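Local coordinates for molybdopterin biosynthesis Mog protein (Mycobacterium tuberculosis, PDB 2G4R) that probably binds molybdopterin and acts, as a trimer, in molybdenum cofactor biosynthesis, at residues 82-87 with 125-130; 29-34 with 140-145; 8-13 with 20-25; 45-50 with 75-80. One frame throughout, in Å; residues are numbered along the deposited sequence.

How the contacts relate
Contacts 1 to 4 all belong to one three-layer alpha/beta domain. Contact 3 sets helix 24-34 against strand 6-11, and contact 2 carries that helix on to helix 132-143; the two touch where L32 CD1 lies 3.8 Å from I8 CG1. Contact 1 packs helix 80-87 on the other face of the sheet, its centre about 17 Å from that of contact 2, yet I126, which points away from helix 80-87, puts CD1 4.0 Å from L142 CD1. Contact 4 gathers loops at the C-terminal ends of the parallel strands, where alpha/beta enzymes commonly bind substrate, so it probably borders the molybdopterin pocket. Its centre lies about 10 Å from contact 1, 12 Å from contact 3 and 25 Å from contact 2.

Contact 1. Residues 82-87 with 125-130; sequences EHTVAV and IINLPG
T84 on helix 80-87 faces I125 and N127, two residues of strand 123-128 that point to the same side of the sheet. Its methyl CG2 lies 3.9 Å from the branch methyl CG2 of I125, while its hydroxyl meets the carboxamide of N127 coming from the opposite direction. OG1 of T84 is 3.0 Å from the atom modelled as OD1 of N127, but the two ends of that amide may be interchanged, which leaves the nature of this polar approach undecided. One turn on, V87 CG1 approaches I125 CD1 at 4.4 Å, a looser apolar touch. The rotation of T84 places its two branches: with chi1 at -55°, CG2 stands anti to the backbone N, against both I125 and the N127 carboxamide, and OG1 is turned back along the helix to hydrogen-bond with T80 O. Further out, L55 of helix 49-60 and V116 also pack on T84. Helix and strand run nearly antiparallel, at 171°, with axes 10.1 Å apart, and I126 and L128 point to the other face, toward helices 93-102 and 132-143. Because T80 O already engages the buried hydroxyl, T84 can sit in this largely apolar layer with its polar atom satisfied.

Contact 2. Residues 29-34 with 140-145; sequences AGWLEQ and GVLADV
The side chains of W31 and L142 both leave their helices with CG anti to the backbone N (chi1 179° in each), and this extended course carries them across the gap between helices 24-34 and 132-143. They cross at about a right angle. The six-membered end of the indole does the touching: its CH2 lies 3.5 Å from L142 CD2, and CZ3 of W31 is 4.0 Å from the same methyl, which approaches the ring obliquely. A143 takes the neighbouring part of the rim. Its backbone N sits near the ring plane, 3.9 Å from W31 CZ2, and its CB is also 3.9 Å from that carbon. The indole thus spans a backbone separation of 9.2 Å between the CA atoms of W31 and A143. Both helices lie over one face of the mixed sheet, as in a three-layer alpha/beta fold, and I67 of strand 65-69 touches both W31 and L142. The ring has neighbours close in the chain as well: CD2 of L32, on the same helix, lies at its edge, in plane, and H35, four residues on, stacks with it. A143 also packs against H35, while L142 reaches inward to I126 of strand 123-128.

Contact 3. Residues 8-13 with 20-25; sequences IVVVSS and YTDDCG
The carboxylate of D22 has both methyls of V10 on one side of its plane and the amide of G25 displaced to the other. V10 CG1 stands 3.5 Å from D22 OD1, well above the plane, and V10 CG2 lies 3.6 Å from D22 OD2 at a shallower elevation. From beyond the plane, G25 N donates to D22 OD1 over 2.8 Å, nearly straight at 166°; it arrives on the syn side, 26° out of plane. The bond caps the start of helix 24-34. With CG anti to the backbone N (chi1 168°), D22 carries its carboxylate in toward the strand, where one group both caps the helix and packs on valine. Glycine at the first turn brings the backbones close: V10 and G25 have CA atoms 6.2 Å apart, and V10 CG2 rests 3.8 Å from G25 CA. Toward the N-terminal end of the strand, I8 CD1 approaches G25 O at 4.0 Å. I8 continues onto I28, A29 and L32 of the helix, and Q41 of the third subunit packs on D22. Strand 6-11 lies between strands 43-45 and 65-69, so this contact forms the first half of the beta-alpha-beta crossover that runs through helix 24-34 to strand 43-45.

Contact 4. Residues 45-50 with 75-80; sequences VADGNP and SPTDTT
T77 and T79 meet D47 and G48 from a loop that opens with a type I turn, S75 to D78. At its start S75 N donates to D78 OD2, which ties the turn to the aspartate side chain. Next comes T77, whose carbonyl O stands almost straight above the carboxylate carbon of D47, 3.2 Å from CG; two acceptors face each other here, so the approach is contact without a bond. The hydroxyl T77 OG1 lies 2.7 Å from water 2, which also reaches D47 OD2 and, at 2.6 Å, D78 OD1, so the water probably links the two carboxylates, though it has too few protons for all nearby acceptors. These loops follow parallel strands 43-45 and 65-69 at their C-terminal ends, the edge where alpha/beta folds commonly bind ligands. T79 and G48 are the N-cap residues of helices 80-87 and 49-60. T79 N donates to water 1 over 2.9 Å, and that water donates in turn to D47 OD1 at 2.6 Å. The hydroxyl T79 OG1, held between backbone N and carbonyl carbon (chi1 58°), lies 3.5 Å from G48 N. T80 OG1 accepts from water 1 and is also hydrogen-bonded to G70 O, while G30 of the second subunit packs against T77.

Contact 1. Residues 82-87 with 125-130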
loop_
_atom_site.group_PDB
_atom_site.type_symbol
_atom_site.label_atom_id
_atom_site.label_comp_id
_atom_site.label_asym_id
_atom_site.label_seq_id
_atom_site.Cartn_x
_atom_site.Cartn_y
_atom_site.Cartn_z
ATOM N N GLU A 82 -7.143 -10.992 -15.873
ATOM C CA GLU A 82 -8.233 -11.776 -15.292
ATOM C C GLU A 82 -9.197 -10.950 -14.497
ATOM O O GLU A 82 -10.405 -11.064 -14.685
ATOM C CB GLU A 82 -7.682 -12.904 -14.388
ATOM C CG GLU A 82 -7.086 -14.076 -15.091
ATOM C CD GLU A 82 -5.691 -13.841 -15.690
ATOM O OE1 GLU A 82 -5.019 -12.819 -15.404
ATOM O OE2 GLU A 82 -5.272 -14.717 -16.480
ATOM N N HIS A 83 -8.696 -10.159 -13.559
ATOM C CA HIS A 83 -9.556 -9.275 -12.786
ATOM C C HIS A 83 -10.332 -8.236 -13.609
ATOM O O HIS A 83 -11.462 -7.881 -13.237
ATOM C CB HIS A 83 -8.825 -8.605 -11.628
ATOM C CG HIS A 83 -8.525 -9.538 -10.509
ATOM N ND1 HIS A 83 -9.444 -9.835 -9.519
ATOM C CD2 HIS A 83 -7.440 -10.307 -10.258
ATOM C CE1 HIS A 83 -8.918 -10.725 -8.691
ATOM N NE2 HIS A 83 -7.691 -11.001 -9.094
ATOM N N THR A 84 -9.715 -7.747 -14.695
ATOM C CA THR A 84 -10.315 -6.772 -15.609
ATOM C C THR A 84 -11.445 -7.443 -16.407
ATOM O O THR A 84 -12.567 -6.905 -16.495
ATOM C CB THR A 84 -9.209 -6.200 -16.560
ATOM O OG1 THR A 84 -8.128 -5.656 -15.774
ATOM C CG2 THR A 84 -9.721 -5.136 -17.513
ATOM N N VAL A 85 -11.128 -8.581 -17.018
ATOM C CA VAL A 85 -12.127 -9.346 -17.761
ATOM C C VAL A 85 -13.338 -9.647 -16.855
ATOM O O VAL A 85 -14.467 -9.584 -17.328
ATOM C CB VAL A 85 -11.592 -10.682 -18.313
ATOM C CG1 VAL A 85 -12.790 -11.613 -18.861
ATOM C CG2 VAL A 85 -10.531 -10.458 -19.417
ATOM N N ALA A 86 -13.101 -9.960 -15.580
ATOM C CA ALA A 86 -14.211 -10.289 -14.668
ATOM C C ALA A 86 -15.171 -9.127 -14.520
ATOM O O ALA A 86 -16.367 -9.333 -14.468
ATOM C CB ALA A 86 -13.680 -10.718 -13.260
ATOM N N VAL A 87 -14.642 -7.910 -14.437
ATOM C CA VAL A 87 -15.442 -6.709 -14.301
ATOM C C VAL A 87 -16.094 -6.270 -15.617
ATOM O O VAL A 87 -17.176 -5.697 -15.624
ATOM C CB VAL A 87 -14.576 -5.553 -13.733
ATOM C CG1 VAL A 87 -15.317 -4.276 -13.680
ATOM C CG2 VAL A 87 -14.114 -5.893 -12.332
ATOM N N ILE A 125 -12.342 0.815 -19.724
ATOM C CA ILE A 125 -11.166 0.329 -18.963
ATOM C C ILE A 125 -10.055 -0.063 -19.929
ATOM O O ILE A 125 -10.284 -0.851 -20.843
ATOM C CB ILE A 125 -11.469 -0.911 -18.073
ATOM C CG1 ILE A 125 -12.767 -0.684 -17.316
ATOM C CG2 ILE A 125 -10.220 -1.302 -17.205
ATOM C CD1 ILE A 125 -13.023 -1.612 -16.278
ATOM N N ILE A 126 -8.867 0.433 -19.632
ATOM C CA ILE A 126 -7.621 0.253 -20.420
ATOM C C ILE A 126 -6.502 -0.370 -19.573
ATOM O O ILE A 126 -6.070 0.218 -18.597
ATOM C CB ILE A 126 -7.137 1.612 -20.928
ATOM C CG1 ILE A 126 -8.288 2.424 -21.604
ATOM C CG2 ILE A 126 -5.923 1.447 -21.858
ATOM C CD1 ILE A 126 -8.880 1.762 -22.866
ATOM N N ASN A 127 -6.040 -1.577 -19.916
ATOM C CA ASN A 127 -4.854 -2.130 -19.256
ATOM C C ASN A 127 -3.603 -1.685 -20.038
ATOM O O ASN A 127 -3.539 -1.849 -21.261
ATOM C CB ASN A 127 -4.833 -3.665 -19.193
ATOM C CG ASN A 127 -5.939 -4.305 -18.321
ATOM O OD1 ASN A 127 -6.485 -3.715 -17.358
ATOM N ND2 ASN A 127 -6.159 -5.582 -18.586
ATOM N N LEU A 128 -2.655 -1.095 -19.333
ATOM C CA LEU A 128 -1.332 -0.762 -19.861
ATOM C C LEU A 128 -0.247 -1.556 -19.140
ATOM O O LEU A 128 -0.422 -1.971 -17.998
ATOM C CB LEU A 128 -1.020 0.694 -19.666
ATOM C CG LEU A 128 -1.914 1.722 -20.333
ATOM C CD1 LEU A 128 -1.499 3.099 -19.993
ATOM C CD2 LEU A 128 -1.909 1.516 -21.805
ATOM N N PRO A 129 0.923 -1.729 -19.807
ATOM C CA PRO A 129 2.000 -2.447 -19.173
ATOM C C PRO A 129 2.571 -1.680 -17.987
ATOM O O PRO A 129 2.219 -0.527 -17.770
ATOM C CB PRO A 129 3.036 -2.593 -20.307
ATOM C CG PRO A 129 2.836 -1.407 -21.132
ATOM C CD PRO A 129 1.299 -1.272 -21.148
ATOM N N GLY A 130 3.337 -2.388 -17.165
ATOM C CA GLY A 130 3.950 -1.832 -15.960
ATOM C C GLY A 130 5.354 -1.330 -16.257
ATOM O O GLY A 130 6.287 -1.686 -15.566
#

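Contact 2. Residues 29-34 with 140-145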
loop_
_atom_site.group_PDB
_atom_site.type_symbol
_atom_site.label_atom_id
_atom_site.label_comp_id
_atom_site.label_asym_id
_atom_site.label_seq_id
_atom_site.Cartn_x
_atom_site.Cartn_y
_atom_site.Cartn_z
ATOM N N ALA A 29 -1.308 10.279 -14.936
ATOM C CA ALA A 29 -1.966 11.474 -14.368
ATOM C C ALA A 29 -1.717 12.716 -15.209
ATOM O O ALA A 29 -2.596 13.523 -15.400
ATOM C CB ALA A 29 -1.517 11.680 -12.966
ATOM N N GLY A 30 -0.517 12.865 -15.726
ATOM C CA GLY A 30 -0.167 14.025 -16.531
ATOM C C GLY A 30 -0.848 13.982 -17.877
ATOM O O GLY A 30 -1.355 14.991 -18.364
ATOM N N TRP A 31 -0.863 12.801 -18.488
ATOM C CA TRP A 31 -1.526 12.636 -19.776
ATOM C C TRP A 31 -3.042 12.909 -19.639
ATOM O O TRP A 31 -3.668 13.547 -20.508
ATOM C CB TRP A 31 -1.229 11.252 -20.334
ATOM C CG TRP A 31 -1.858 10.906 -21.655
ATOM C CD1 TRP A 31 -1.271 10.937 -22.881
ATOM C CD2 TRP A 31 -3.178 10.404 -21.852
ATOM N NE1 TRP A 31 -2.157 10.518 -23.842
ATOM C CE2 TRP A 31 -3.334 10.173 -23.233
ATOM C CE3 TRP A 31 -4.237 10.111 -20.996
ATOM C CZ2 TRP A 31 -4.513 9.690 -23.774
ATOM C CZ3 TRP A 31 -5.438 9.632 -21.548
ATOM C CH2 TRP A 31 -5.549 9.416 -22.916
ATOM N N LEU A 32 -3.644 12.431 -18.560
ATOM C CA LEU A 32 -5.077 12.683 -18.334
ATOM C C LEU A 32 -5.403 14.179 -18.227
ATOM O O LEU A 32 -6.476 14.655 -18.675
ATOM C CB LEU A 32 -5.539 11.949 -17.091
ATOM C CG LEU A 32 -5.808 10.429 -17.271
ATOM C CD1 LEU A 32 -6.105 9.757 -15.943
ATOM C CD2 LEU A 32 -6.976 10.146 -18.232
ATOM N N GLU A 33 -4.485 14.909 -17.619
ATOM C CA GLU A 33 -4.625 16.366 -17.420
ATOM C C GLU A 33 -4.599 17.075 -18.775
ATOM O O GLU A 33 -5.311 18.045 -18.988
ATOM C CB GLU A 33 -3.479 16.828 -16.500
ATOM C CG GLU A 33 -3.239 18.347 -16.277
ATOM C CD GLU A 33 -1.927 18.643 -15.451
ATOM O OE1 GLU A 33 -1.631 19.859 -15.262
ATOM O OE2 GLU A 33 -1.192 17.684 -15.002
ATOM N N GLN A 34 -3.782 16.546 -19.694
ATOM C CA GLN A 34 -3.683 17.046 -21.039
ATOM C C GLN A 34 -4.914 16.730 -21.880
ATOM O O GLN A 34 -5.104 17.346 -22.927
ATOM C CB GLN A 34 -2.405 16.542 -21.697
ATOM C CG GLN A 34 -1.178 16.869 -20.830
ATOM C CD GLN A 34 0.077 17.175 -21.630
ATOM O OE1 GLN A 34 0.163 18.222 -22.314
ATOM N NE2 GLN A 34 1.060 16.267 -21.558
ATOM N N GLY A 140 -0.365 6.995 -26.149
ATOM C CA GLY A 140 -0.328 7.573 -27.494
ATOM C C GLY A 140 -1.335 6.908 -28.428
ATOM O O GLY A 140 -1.994 7.565 -29.268
ATOM N N VAL A 141 -1.483 5.605 -28.289
ATOM C CA VAL A 141 -2.476 4.868 -29.040
ATOM C C VAL A 141 -3.848 5.319 -28.610
ATOM O O VAL A 141 -4.677 5.646 -29.447
ATOM C CB VAL A 141 -2.338 3.360 -28.831
ATOM C CG1 VAL A 141 -3.561 2.634 -29.348
ATOM C CG2 VAL A 141 -1.138 2.890 -29.491
ATOM N N LEU A 142 -4.080 5.365 -27.288
ATOM C CA LEU A 142 -5.368 5.753 -26.741
ATOM C C LEU A 142 -5.764 7.161 -27.167
ATOM O O LEU A 142 -6.928 7.420 -27.386
ATOM C CB LEU A 142 -5.392 5.681 -25.208
ATOM C CG LEU A 142 -6.683 6.080 -24.470
ATOM C CD1 LEU A 142 -7.837 5.142 -24.818
ATOM C CD2 LEU A 142 -6.481 6.053 -22.952
ATOM N N ALA A 143 -4.791 8.062 -27.290
ATOM C CA ALA A 143 -5.079 9.448 -27.644
ATOM C C ALA A 143 -5.756 9.571 -29.019
ATOM O O ALA A 143 -6.560 10.444 -29.225
ATOM C CB ALA A 143 -3.796 10.328 -27.583
ATOM N N ASP A 144 -5.411 8.685 -29.932
ATOM C CA ASP A 144 -5.994 8.648 -31.273
ATOM C C ASP A 144 -7.490 8.277 -31.297
ATOM O O ASP A 144 -8.181 8.517 -32.311
ATOM C CB ASP A 144 -5.267 7.561 -32.096
ATOM C CG ASP A 144 -3.850 7.949 -32.547
ATOM O OD1 ASP A 144 -3.500 9.156 -32.583
ATOM O OD2 ASP A 144 -3.100 6.985 -32.909
ATOM N N VAL A 145 -7.981 7.642 -30.237
ATOM C CA VAL A 145 -9.332 7.142 -30.229
ATOM C C VAL A 145 -10.199 7.488 -29.019
ATOM O O VAL A 145 -11.400 7.182 -29.064
ATOM C CB VAL A 145 -9.357 5.601 -30.364
ATOM C CG1 VAL A 145 -8.643 5.152 -31.635
ATOM C CG2 VAL A 145 -8.819 4.929 -29.089
#

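Contact 3. Residues 8-13 with 20-25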
loop_
_atom_site.group_PDB
_atom_site.type_symbol
_atom_site.label_atom_id
_atom_site.label_comp_id
_atom_site.label_asym_id
_atom_site.label_seq_id
_atom_site.Cartn_x
_atom_site.Cartn_y
_atom_site.Cartn_z
ATOM N N ILE A 8 -7.023 5.957 -11.996
ATOM C CA ILE A 8 -5.770 5.318 -12.282
ATOM C C ILE A 8 -5.500 4.279 -11.214
ATOM O O ILE A 8 -5.509 4.557 -10.015
ATOM C CB ILE A 8 -4.600 6.330 -12.238
ATOM C CG1 ILE A 8 -4.818 7.458 -13.236
ATOM C CG2 ILE A 8 -3.271 5.652 -12.583
ATOM C CD1 ILE A 8 -3.819 8.614 -13.016
ATOM N N VAL A 9 -5.244 3.071 -11.665
ATOM C CA VAL A 9 -4.962 1.989 -10.768
ATOM C C VAL A 9 -3.631 1.417 -11.204
ATOM O O VAL A 9 -3.489 0.836 -12.284
ATOM C CB VAL A 9 -6.082 0.955 -10.852
ATOM C CG1 VAL A 9 -5.755 -0.251 -10.001
ATOM C CG2 VAL A 9 -7.452 1.619 -10.508
ATOM N N VAL A 10 -2.646 1.596 -10.351
ATOM C CA VAL A 10 -1.320 1.027 -10.550
ATOM C C VAL A 10 -1.252 -0.239 -9.711
ATOM O O VAL A 10 -1.492 -0.204 -8.489
ATOM C CB VAL A 10 -0.240 2.026 -10.113
ATOM C CG1 VAL A 10 1.151 1.437 -10.340
ATOM C CG2 VAL A 10 -0.402 3.349 -10.837
ATOM N N VAL A 11 -0.921 -1.353 -10.360
ATOM C CA VAL A 11 -0.862 -2.677 -9.711
ATOM C C VAL A 11 0.578 -3.085 -9.416
ATOM O O VAL A 11 1.347 -3.418 -10.311
ATOM C CB VAL A 11 -1.554 -3.774 -10.576
ATOM C CG1 VAL A 11 -1.728 -5.127 -9.772
ATOM C CG2 VAL A 11 -2.918 -3.257 -11.139
ATOM N N SER A 12 0.944 -3.057 -8.148
ATOM C CA SER A 12 2.250 -3.488 -7.720
ATOM C C SER A 12 2.172 -3.715 -6.217
ATOM O O SER A 12 1.881 -2.793 -5.432
ATOM C CB SER A 12 3.298 -2.417 -8.025
ATOM O OG SER A 12 4.535 -2.686 -7.352
ATOM N N SER A 13 2.429 -4.939 -5.810
ATOM C CA SER A 13 2.331 -5.269 -4.386
ATOM C C SER A 13 3.403 -4.525 -3.595
ATOM O O SER A 13 3.101 -3.947 -2.531
ATOM C CB SER A 13 2.414 -6.779 -4.176
ATOM O OG SER A 13 1.283 -7.431 -4.753
ATOM N N TYR A 20 8.210 0.692 -2.768
ATOM C CA TYR A 20 8.680 0.797 -4.137
ATOM C C TYR A 20 8.128 1.996 -4.905
ATOM O O TYR A 20 7.044 2.465 -4.642
ATOM C CB TYR A 20 8.408 -0.487 -4.912
ATOM C CG TYR A 20 9.452 -0.748 -5.955
ATOM C CD1 TYR A 20 10.712 -1.203 -5.588
ATOM C CD2 TYR A 20 9.208 -0.500 -7.322
ATOM C CE1 TYR A 20 11.696 -1.450 -6.534
ATOM C CE2 TYR A 20 10.212 -0.733 -8.281
ATOM C CZ TYR A 20 11.449 -1.207 -7.872
ATOM O OH TYR A 20 12.467 -1.453 -8.788
ATOM N N THR A 21 8.897 2.470 -5.880
ATOM C CA THR A 21 8.544 3.647 -6.634
ATOM C C THR A 21 7.353 3.398 -7.596
ATOM O O THR A 21 7.320 2.389 -8.273
ATOM C CB THR A 21 9.726 4.019 -7.538
ATOM O OG1 THR A 21 10.039 2.891 -8.371
ATOM C CG2 THR A 21 10.898 4.352 -6.722
ATOM N N ASP A 22 6.400 4.319 -7.691
ATOM C CA ASP A 22 5.404 4.259 -8.797
ATOM C C ASP A 22 5.821 5.308 -9.847
ATOM O O ASP A 22 5.520 6.480 -9.665
ATOM C CB ASP A 22 3.987 4.571 -8.265
ATOM C CG ASP A 22 2.951 4.818 -9.401
ATOM O OD1 ASP A 22 3.152 4.274 -10.507
ATOM O OD2 ASP A 22 1.965 5.554 -9.189
ATOM N N ASP A 23 6.489 4.913 -10.933
ATOM C CA ASP A 23 6.776 5.913 -11.980
ATOM C C ASP A 23 5.708 5.954 -13.067
ATOM O O ASP A 23 5.585 6.976 -13.756
ATOM C CB ASP A 23 8.168 5.814 -12.591
ATOM C CG ASP A 23 8.616 4.415 -12.818
ATOM O OD1 ASP A 23 7.779 3.475 -12.848
ATOM O OD2 ASP A 23 9.841 4.263 -12.926
ATOM N N CYS A 24 4.878 4.908 -13.163
ATOM C CA CYS A 24 3.854 4.866 -14.179
ATOM C C CYS A 24 2.622 5.738 -13.913
ATOM O O CYS A 24 2.113 6.380 -14.807
ATOM C CB CYS A 24 3.442 3.413 -14.430
ATOM S SG CYS A 24 4.736 2.417 -15.210
ATOM N N GLY A 25 2.116 5.702 -12.685
ATOM C CA GLY A 25 1.004 6.523 -12.276
ATOM C C GLY A 25 1.093 8.020 -12.580
ATOM O O GLY A 25 0.166 8.573 -13.127
#

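Contact 4. Residues 45-50 with 75-80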
loop_
_atom_site.group_PDB
_atom_site.type_symbol
_atom_site.label_atom_id
_atom_site.label_comp_id
_atom_site.label_asym_id
_atom_site.label_seq_id
_atom_site.Cartn_x
_atom_site.Cartn_y
_atom_site.Cartn_z
ATOM N N VAL A 45 -2.265 -0.487 -5.834
ATOM C CA VAL A 45 -2.838 -1.663 -5.162
ATOM C C VAL A 45 -2.009 -2.916 -5.479
ATOM O O VAL A 45 -1.256 -2.957 -6.465
ATOM C CB VAL A 45 -4.336 -1.947 -5.556
ATOM C CG1 VAL A 45 -5.210 -0.766 -5.316
ATOM C CG2 VAL A 45 -4.468 -2.383 -7.053
ATOM N N ALA A 46 -2.124 -3.935 -4.617
ATOM C CA ALA A 46 -1.433 -5.210 -4.828
ATOM C C ALA A 46 -2.084 -6.011 -5.949
ATOM O O ALA A 46 -3.257 -5.765 -6.318
ATOM C CB ALA A 46 -1.400 -6.054 -3.540
ATOM N N ASP A 47 -1.323 -6.974 -6.464
ATOM C CA ASP A 47 -1.815 -7.901 -7.487
ATOM C C ASP A 47 -2.957 -8.701 -6.862
ATOM O O ASP A 47 -2.979 -8.918 -5.676
ATOM C CB ASP A 47 -0.760 -8.937 -7.862
ATOM C CG ASP A 47 0.400 -8.381 -8.635
ATOM O OD1 ASP A 47 0.258 -7.782 -9.734
ATOM O OD2 ASP A 47 1.529 -8.636 -8.167
ATOM N N GLY A 48 -3.934 -9.090 -7.644
ATOM C CA GLY A 48 -4.977 -9.973 -7.122
ATOM C C GLY A 48 -6.266 -9.292 -6.768
ATOM O O GLY A 48 -6.719 -8.365 -7.453
ATOM N N ASN A 49 -6.874 -9.780 -5.703
ATOM C CA ASN A 49 -8.169 -9.291 -5.301
ATOM C C ASN A 49 -8.268 -7.769 -5.229
ATOM O O ASN A 49 -9.308 -7.217 -5.621
ATOM C CB ASN A 49 -8.654 -9.966 -4.013
ATOM C CG ASN A 49 -9.138 -11.439 -4.232
ATOM O OD1 ASN A 49 -9.531 -11.853 -5.332
ATOM N ND2 ASN A 49 -9.118 -12.211 -3.148
ATOM N N PRO A 50 -7.232 -7.081 -4.698
ATOM C CA PRO A 50 -7.250 -5.595 -4.622
ATOM C C PRO A 50 -7.475 -4.926 -5.980
ATOM O O PRO A 50 -8.052 -3.828 -6.015
ATOM C CB PRO A 50 -5.864 -5.261 -4.062
ATOM C CG PRO A 50 -5.533 -6.503 -3.258
ATOM C CD PRO A 50 -6.014 -7.626 -4.063
ATOM N N SER A 75 4.112 -13.553 -15.337
ATOM C CA SER A 75 4.687 -13.973 -14.085
ATOM C C SER A 75 3.619 -14.650 -13.251
ATOM O O SER A 75 2.404 -14.537 -13.537
ATOM C CB SER A 75 5.312 -12.812 -13.330
ATOM O OG SER A 75 4.397 -12.455 -12.309
ATOM N N PRO A 76 4.058 -15.379 -12.204
ATOM C CA PRO A 76 3.088 -16.115 -11.378
ATOM C C PRO A 76 1.998 -15.169 -10.852
ATOM O O PRO A 76 0.793 -15.441 -10.939
ATOM C CB PRO A 76 3.959 -16.659 -10.210
ATOM C CG PRO A 76 5.343 -16.702 -10.743
ATOM C CD PRO A 76 5.456 -15.557 -11.734
ATOM N N THR A 77 2.443 -14.004 -10.400
ATOM C CA THR A 77 1.575 -13.067 -9.750
ATOM C C THR A 77 0.811 -12.043 -10.644
ATOM O O THR A 77 0.097 -11.207 -10.101
ATOM C CB THR A 77 2.423 -12.273 -8.745
ATOM O OG1 THR A 77 3.580 -11.729 -9.415
ATOM C CG2 THR A 77 2.874 -13.180 -7.621
ATOM N N ASP A 78 0.988 -12.088 -11.973
ATOM C CA ASP A 78 0.311 -11.141 -12.881
ATOM C C ASP A 78 -1.108 -11.581 -13.176
ATOM O O ASP A 78 -1.300 -12.449 -14.005
ATOM C CB ASP A 78 1.051 -11.084 -14.216
ATOM C CG ASP A 78 2.407 -10.475 -14.112
ATOM O OD1 ASP A 78 2.603 -9.525 -13.352
ATOM O OD2 ASP A 78 3.280 -10.947 -14.836
ATOM N N THR A 79 -2.095 -11.013 -12.498
ATOM C CA THR A 79 -3.493 -11.357 -12.738
ATOM C C THR A 79 -4.394 -10.160 -13.094
ATOM O O THR A 79 -5.601 -10.254 -13.020
ATOM C CB THR A 79 -4.062 -12.092 -11.492
ATOM O OG1 THR A 79 -3.912 -11.250 -10.343
ATOM C CG2 THR A 79 -3.290 -13.407 -11.269
ATOM N N THR A 80 -3.818 -9.028 -13.505
ATOM C CA THR A 80 -4.607 -7.859 -13.868
ATOM C C THR A 80 -5.642 -8.205 -14.985
ATOM O O THR A 80 -6.799 -7.802 -14.892
ATOM C CB THR A 80 -3.701 -6.624 -14.213
ATOM O OG1 THR A 80 -2.888 -6.214 -13.075
ATOM C CG2 THR A 80 -4.547 -5.442 -14.657
HETATM O O HOH W 1 -1.820 -8.468 -11.155
HETATM O O HOH W 2 3.101 -9.482 -10.758
#